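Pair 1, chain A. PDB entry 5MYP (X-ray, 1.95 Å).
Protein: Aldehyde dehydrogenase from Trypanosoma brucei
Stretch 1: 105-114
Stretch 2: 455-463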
# COMPACT_ATOMS: atom_id res chain seq x y z
N ALA A 105 24.49 -14.10 -1.81
CA ALA A 105 25.61 -13.22 -2.22
C ALA A 105 25.53 -11.80 -1.67
O ALA A 105 26.55 -11.20 -1.34
CB ALA A 105 25.72 -13.19 -3.74
N ALA A 106 24.31 -11.27 -1.57
CA ALA A 106 24.08 -9.91 -1.05
C ALA A 106 24.47 -9.72 0.42
O ALA A 106 24.69 -8.59 0.86
CB ALA A 106 22.62 -9.51 -1.25
N ALA A 107 24.55 -10.81 1.19
CA ALA A 107 25.03 -10.77 2.58
C ALA A 107 26.46 -10.24 2.76
O ALA A 107 26.81 -9.76 3.84
CB ALA A 107 24.88 -12.13 3.24
N LEU A 108 27.28 -10.34 1.71
CA LEU A 108 28.63 -9.76 1.71
C LEU A 108 28.68 -8.24 1.51
O LEU A 108 29.70 -7.62 1.79
CB LEU A 108 29.50 -10.45 0.65
CG LEU A 108 29.68 -11.96 0.82
CD1 LEU A 108 30.43 -12.54 -0.37
CD2 LEU A 108 30.41 -12.28 2.12
N ASP A 109 27.59 -7.65 1.02
CA ASP A 109 27.52 -6.19 0.80
C ASP A 109 26.93 -5.46 2.00
O ASP A 109 26.37 -6.08 2.90
CB ASP A 109 26.70 -5.89 -0.46
CG ASP A 109 27.29 -6.52 -1.71
OD1 ASP A 109 28.52 -6.45 -1.90
OD2 ASP A 109 26.51 -7.08 -2.51
N ASP A 110 27.10 -4.14 1.99
CA ASP A 110 26.57 -3.26 3.03
C ASP A 110 25.20 -2.74 2.60
O ASP A 110 25.11 -1.87 1.72
CB ASP A 110 27.54 -2.10 3.28
CG ASP A 110 26.95 -1.01 4.17
OD1 ASP A 110 26.27 -1.35 5.17
OD2 ASP A 110 27.16 0.19 3.88
N CYS A 111 24.13 -3.27 3.21
CA CYS A 111 22.75 -2.91 2.86
C CYS A 111 22.00 -2.19 3.99
O CYS A 111 22.22 -2.47 5.17
CB CYS A 111 21.98 -4.16 2.43
SG CYS A 111 22.68 -4.96 0.96
N GLU A 112 21.10 -1.27 3.60
CA GLU A 112 20.28 -0.47 4.52
C GLU A 112 18.89 -0.23 3.93
O GLU A 112 18.74 -0.19 2.71
CB GLU A 112 20.90 0.91 4.72
CG GLU A 112 22.04 1.00 5.72
CD GLU A 112 22.47 2.44 5.95
OE1 GLU A 112 22.01 3.36 5.22
OE2 GLU A 112 23.29 2.68 6.85
N LEU A 113 17.90 -0.07 4.81
CA LEU A 113 16.58 0.42 4.42
C LEU A 113 16.41 1.81 5.02
O LEU A 113 16.29 1.95 6.24
CB LEU A 113 15.48 -0.53 4.91
CG LEU A 113 15.63 -2.00 4.54
CD1 LEU A 113 14.44 -2.80 5.07
CD2 LEU A 113 15.78 -2.20 3.04
N GLN A 114 16.46 2.84 4.18
CA GLN A 114 16.31 4.23 4.61
C GLN A 114 14.86 4.65 4.43
O GLN A 114 14.14 4.07 3.62
CB GLN A 114 17.22 5.16 3.80
CG GLN A 114 18.72 4.87 3.94
CD GLN A 114 19.60 5.80 3.12
OE1 GLN A 114 19.11 6.69 2.41
NE2 GLN A 114 20.91 5.60 3.21
N HIS A 455 8.61 6.73 2.12
CA HIS A 455 9.06 5.71 1.20
C HIS A 455 10.23 4.96 1.84
O HIS A 455 11.24 5.58 2.19
CB HIS A 455 9.50 6.32 -0.13
CG HIS A 455 10.14 5.33 -1.05
ND1 HIS A 455 9.65 4.05 -1.19
CD2 HIS A 455 11.20 5.42 -1.88
CE1 HIS A 455 10.39 3.40 -2.06
NE2 HIS A 455 11.35 4.21 -2.49
N ARG A 456 10.08 3.65 2.01
CA ARG A 456 11.17 2.80 2.48
C ARG A 456 12.08 2.50 1.28
O ARG A 456 11.67 1.82 0.35
CB ARG A 456 10.62 1.50 3.09
CG ARG A 456 11.68 0.59 3.68
CD ARG A 456 11.07 -0.62 4.35
NE ARG A 456 10.20 -1.37 3.45
CZ ARG A 456 9.42 -2.38 3.82
NH1 ARG A 456 9.41 -2.82 5.08
NH2 ARG A 456 8.65 -2.98 2.92
N ARG A 457 13.30 3.01 1.33
CA ARG A 457 14.22 3.02 0.20
C ARG A 457 15.45 2.15 0.46
O ARG A 457 16.30 2.53 1.26
CB ARG A 457 14.65 4.46 -0.08
CG ARG A 457 15.44 4.67 -1.36
CD ARG A 457 15.97 6.08 -1.38
NE ARG A 457 16.46 6.54 -2.68
CZ ARG A 457 17.20 7.64 -2.85
NH1 ARG A 457 17.57 8.39 -1.81
NH2 ARG A 457 17.60 7.99 -4.07
N PRO A 458 15.55 0.99 -0.22
CA PRO A 458 16.72 0.13 -0.02
C PRO A 458 18.00 0.72 -0.63
O PRO A 458 17.95 1.29 -1.72
CB PRO A 458 16.34 -1.16 -0.75
CG PRO A 458 15.36 -0.73 -1.78
CD PRO A 458 14.57 0.35 -1.11
N VAL A 459 19.10 0.59 0.09
CA VAL A 459 20.41 1.04 -0.36
C VAL A 459 21.39 -0.13 -0.24
O VAL A 459 21.49 -0.75 0.82
CB VAL A 459 20.92 2.24 0.46
CG1 VAL A 459 22.30 2.68 -0.02
CG2 VAL A 459 19.91 3.39 0.40
N MET A 460 22.09 -0.44 -1.33
CA MET A 460 23.12 -1.49 -1.36
C MET A 460 24.46 -0.85 -1.72
O MET A 460 24.57 -0.24 -2.79
CB MET A 460 22.76 -2.56 -2.40
CG MET A 460 23.90 -3.52 -2.74
SD MET A 460 23.43 -4.81 -3.90
CE MET A 460 22.74 -6.04 -2.80
N ARG A 461 25.46 -0.99 -0.86
CA ARG A 461 26.79 -0.43 -1.10
C ARG A 461 27.80 -1.54 -1.34
O ARG A 461 27.95 -2.45 -0.52
CB ARG A 461 27.22 0.47 0.06
CG ARG A 461 26.16 1.50 0.45
CD ARG A 461 26.74 2.74 1.10
NE ARG A 461 25.69 3.63 1.59
CZ ARG A 461 25.00 3.46 2.72
NH1 ARG A 461 25.23 2.42 3.53
NH2 ARG A 461 24.06 4.36 3.05
N ARG A 462 28.45 -1.48 -2.50
CA ARG A 462 29.44 -2.47 -2.91
C ARG A 462 30.80 -1.80 -3.08
O ARG A 462 30.91 -0.57 -3.15
CB ARG A 462 29.03 -3.13 -4.23
CG ARG A 462 27.61 -3.70 -4.21
CD ARG A 462 27.34 -4.70 -5.34
NE ARG A 462 28.53 -5.45 -5.76
CZ ARG A 462 28.82 -6.72 -5.47
NH1 ARG A 462 28.01 -7.50 -4.74
NH2 ARG A 462 29.96 -7.24 -5.92
N GLY A 463 31.84 -2.64 -3.15
CA GLY A 463 33.20 -2.20 -3.47
C GLY A 463 33.55 -2.56 -4.90
O GLY A 463 32.74 -3.16 -5.61
O HOH W 1 16.92 7.76 1.29

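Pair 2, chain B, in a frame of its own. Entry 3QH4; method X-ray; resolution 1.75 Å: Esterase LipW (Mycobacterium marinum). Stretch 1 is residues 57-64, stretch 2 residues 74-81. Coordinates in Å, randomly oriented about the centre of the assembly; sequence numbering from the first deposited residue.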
# COMPACT_ATOMS: atom_id res chain seq x y z
N GLY B 57 -10.69 17.47 7.65
CA GLY B 57 -11.48 18.33 6.78
C GLY B 57 -11.52 17.86 5.34
O GLY B 57 -11.75 18.66 4.42
N VAL B 58 -11.28 16.58 5.12
CA VAL B 58 -11.35 15.99 3.78
C VAL B 58 -12.70 15.26 3.67
O VAL B 58 -13.03 14.47 4.56
CB VAL B 58 -10.22 14.97 3.56
CG1 VAL B 58 -10.42 14.16 2.25
CG2 VAL B 58 -8.81 15.67 3.59
N ALA B 59 -13.49 15.55 2.64
CA ALA B 59 -14.80 14.88 2.50
C ALA B 59 -14.58 13.39 2.25
O ALA B 59 -13.70 13.00 1.47
CB ALA B 59 -15.61 15.50 1.40
N VAL B 60 -15.35 12.56 2.95
CA VAL B 60 -15.23 11.10 2.86
C VAL B 60 -16.60 10.51 2.61
O VAL B 60 -17.58 10.88 3.30
CB VAL B 60 -14.69 10.51 4.18
CG1 VAL B 60 -14.75 8.95 4.15
CG2 VAL B 60 -13.25 11.00 4.48
N ALA B 61 -16.69 9.56 1.67
CA ALA B 61 -17.94 8.85 1.41
C ALA B 61 -17.65 7.38 1.10
O ALA B 61 -16.78 7.11 0.29
CB ALA B 61 -18.70 9.49 0.24
N ASP B 62 -18.37 6.46 1.74
CA ASP B 62 -18.24 5.03 1.42
C ASP B 62 -19.21 4.71 0.31
O ASP B 62 -20.37 5.16 0.36
CB ASP B 62 -18.51 4.14 2.63
CG ASP B 62 -17.36 4.14 3.60
OD1 ASP B 62 -16.44 4.91 3.34
OD2 ASP B 62 -17.37 3.42 4.63
N ASP B 63 -18.75 3.91 -0.65
CA ASP B 63 -19.55 3.48 -1.80
C ASP B 63 -19.21 2.02 -2.15
O ASP B 63 -18.46 1.36 -1.42
CB ASP B 63 -19.30 4.38 -3.00
CG ASP B 63 -20.48 4.42 -3.98
OD1 ASP B 63 -21.41 3.57 -3.91
OD2 ASP B 63 -20.43 5.29 -4.86
N VAL B 64 -19.81 1.51 -3.22
CA VAL B 64 -19.59 0.14 -3.66
C VAL B 64 -19.48 0.11 -5.18
O VAL B 64 -20.18 0.87 -5.88
CB VAL B 64 -20.73 -0.81 -3.22
CG1 VAL B 64 -20.84 -0.89 -1.69
CG2 VAL B 64 -22.06 -0.35 -3.81
N PRO B 74 -16.43 -2.83 -1.98
CA PRO B 74 -16.61 -1.54 -1.29
C PRO B 74 -15.40 -0.63 -1.52
O PRO B 74 -14.29 -1.12 -1.73
CB PRO B 74 -16.69 -1.90 0.19
CG PRO B 74 -17.04 -3.39 0.19
CD PRO B 74 -16.34 -3.94 -1.03
N VAL B 75 -15.67 0.66 -1.54
CA VAL B 75 -14.64 1.67 -1.69
C VAL B 75 -14.89 2.79 -0.70
O VAL B 75 -16.02 2.99 -0.23
CB VAL B 75 -14.54 2.25 -3.13
CG1 VAL B 75 -14.03 1.17 -4.14
CG2 VAL B 75 -15.89 2.86 -3.58
N ARG B 76 -13.82 3.50 -0.35
CA ARG B 76 -13.96 4.75 0.40
C ARG B 76 -13.39 5.86 -0.47
O ARG B 76 -12.26 5.78 -0.94
CB ARG B 76 -13.25 4.68 1.75
CG ARG B 76 -13.39 5.99 2.56
CD ARG B 76 -13.09 5.77 4.04
NE ARG B 76 -14.07 4.86 4.66
CZ ARG B 76 -13.89 4.24 5.81
NH1 ARG B 76 -12.76 4.39 6.51
NH2 ARG B 76 -14.87 3.45 6.28
N ILE B 77 -14.18 6.91 -0.66
CA ILE B 77 -13.75 7.99 -1.54
C ILE B 77 -13.44 9.22 -0.70
O ILE B 77 -14.29 9.70 0.07
CB ILE B 77 -14.81 8.29 -2.61
CG1 ILE B 77 -15.20 7.01 -3.35
CG2 ILE B 77 -14.28 9.33 -3.63
CD1 ILE B 77 -16.41 7.17 -4.28
N TYR B 78 -12.22 9.74 -0.90
CA TYR B 78 -11.74 10.93 -0.19
C TYR B 78 -11.64 12.05 -1.19
O TYR B 78 -11.09 11.85 -2.27
CB TYR B 78 -10.34 10.64 0.40
CG TYR B 78 -10.26 9.46 1.33
CD1 TYR B 78 -10.24 8.15 0.84
CD2 TYR B 78 -10.16 9.66 2.71
CE1 TYR B 78 -10.14 7.08 1.70
CE2 TYR B 78 -10.06 8.60 3.58
CZ TYR B 78 -10.05 7.31 3.07
OH TYR B 78 -9.93 6.27 3.93
N ARG B 79 -12.22 13.22 -0.89
CA ARG B 79 -12.14 14.32 -1.85
C ARG B 79 -11.58 15.57 -1.14
O ARG B 79 -12.17 16.08 -0.17
CB ARG B 79 -13.50 14.59 -2.51
CG ARG B 79 -14.06 13.41 -3.34
CD ARG B 79 -15.42 13.78 -3.87
NE ARG B 79 -15.91 12.90 -4.93
CZ ARG B 79 -16.72 11.87 -4.73
NH1 ARG B 79 -17.11 11.55 -3.50
NH2 ARG B 79 -17.13 11.14 -5.77
N ALA B 80 -10.45 16.05 -1.64
CA ALA B 80 -9.82 17.26 -1.10
C ALA B 80 -9.42 18.24 -2.21
O ALA B 80 -8.38 18.95 -2.11
CB ALA B 80 -8.63 16.91 -0.25
N ALA B 81 -10.19 18.22 -3.29
CA ALA B 81 -9.99 19.16 -4.39
C ALA B 81 -11.30 19.32 -5.14
O ALA B 81 -12.13 18.41 -5.14
CB ALA B 81 -8.90 18.66 -5.34

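Pair 1 and pair 2 are both two-stranded antiparallel arrangements. Over 14 central residues their backbones superpose with an RMSD of 0.5 Å. The strand axes approach to 4.4 Å in pair 1 and 4.5 Å in pair 2. Their N-to-C directions differ by 163° and 151°.

The hydrogen-bonded rungs match. Asp A110 with Arg A461 corresponds to Ala B59 with Arg B79. Glu A112 with Val A459 corresponds to Ala B61 with Ile B77. Gln A114 with Arg A457 corresponds to Asp B63 with Val B75. Each rung has two backbone hydrogen bonds. In the first, Arg A461 N to Asp A110 O is 2.7 Å, and Arg B79 N to Ala B59 O is 2.8 Å. The return bond from Ala B59 N to Arg B79 O, at 3.1 Å, is weak.

One face of the sheet carries the side chains of these rungs. Val A459 and Ile B77 match closely, with side-chain centres 0.6 Å apart. Both are buried. Val A459 CG2 packs on Gln A114 CD at 3.6 Å. Ile B77 CD1 lies 4.2 Å from Asp B63 CB, at the matching position.

The arginines Arg A461 and Arg B79 also coincide, but their surroundings differ. In pair 1 acidic groups lie at the edge of the guanidinium. Arg A461 NH1 forms a salt bridge with Asp A110 OD2 at 3.0 Å. Arg A461 NH2 forms another with Glu A112 OE1 at 3.1 Å. Gln A114 NE2 donates to the same Glu A112 OE1 at 3.2 Å, so this carboxylate oxygen joins both side chains. In pair 2 the positions of Asp A110 and Glu A112 are alanines, which have no acid to offer. Arg B79 makes no salt bridge to the other stretch.

At the third rung, a water bridges Gln A114 and Arg A457. It donates to Gln A114 OE1 at 2.7 Å and accepts from Arg A457 NH1 at 3.2 Å. Pair 2 has a direct side-chain contact here, Asp B63 CB to Val B75 CG2 at 3.8 Å.

The other face carries the non-hydrogen-bonded pairs. Cys A111 and Met A460 match Val B60 and Tyr B78. Cys A111 SG touches Met A460 CE at 3.9 Å. Val B60 CG2 meets Tyr B78 CD2 at 3.8 Å. A flexible thioether and an aromatic ring thus serve at one position.

Next on this face, Leu A113 and Pro A458 match Asp B62 and Arg B76. Pair 1 uses an apolar contact, Leu A113 CD2 to Pro A458 CB at 4.0 Å. Pair 2 uses charge. Arg B76 NE donates to Asp B62 OD1 at 2.7 Å, and Arg B76 NH2 to Asp B62 OD2 at 3.0 Å.

Beyond the first rung the pattern reverses. Asp A109 OD2 forms a salt bridge with Arg A462 NH1 at 2.7 Å. The matching Val B58 and Ala B80 make an apolar contact, CG2 to CB at 4.0 Å.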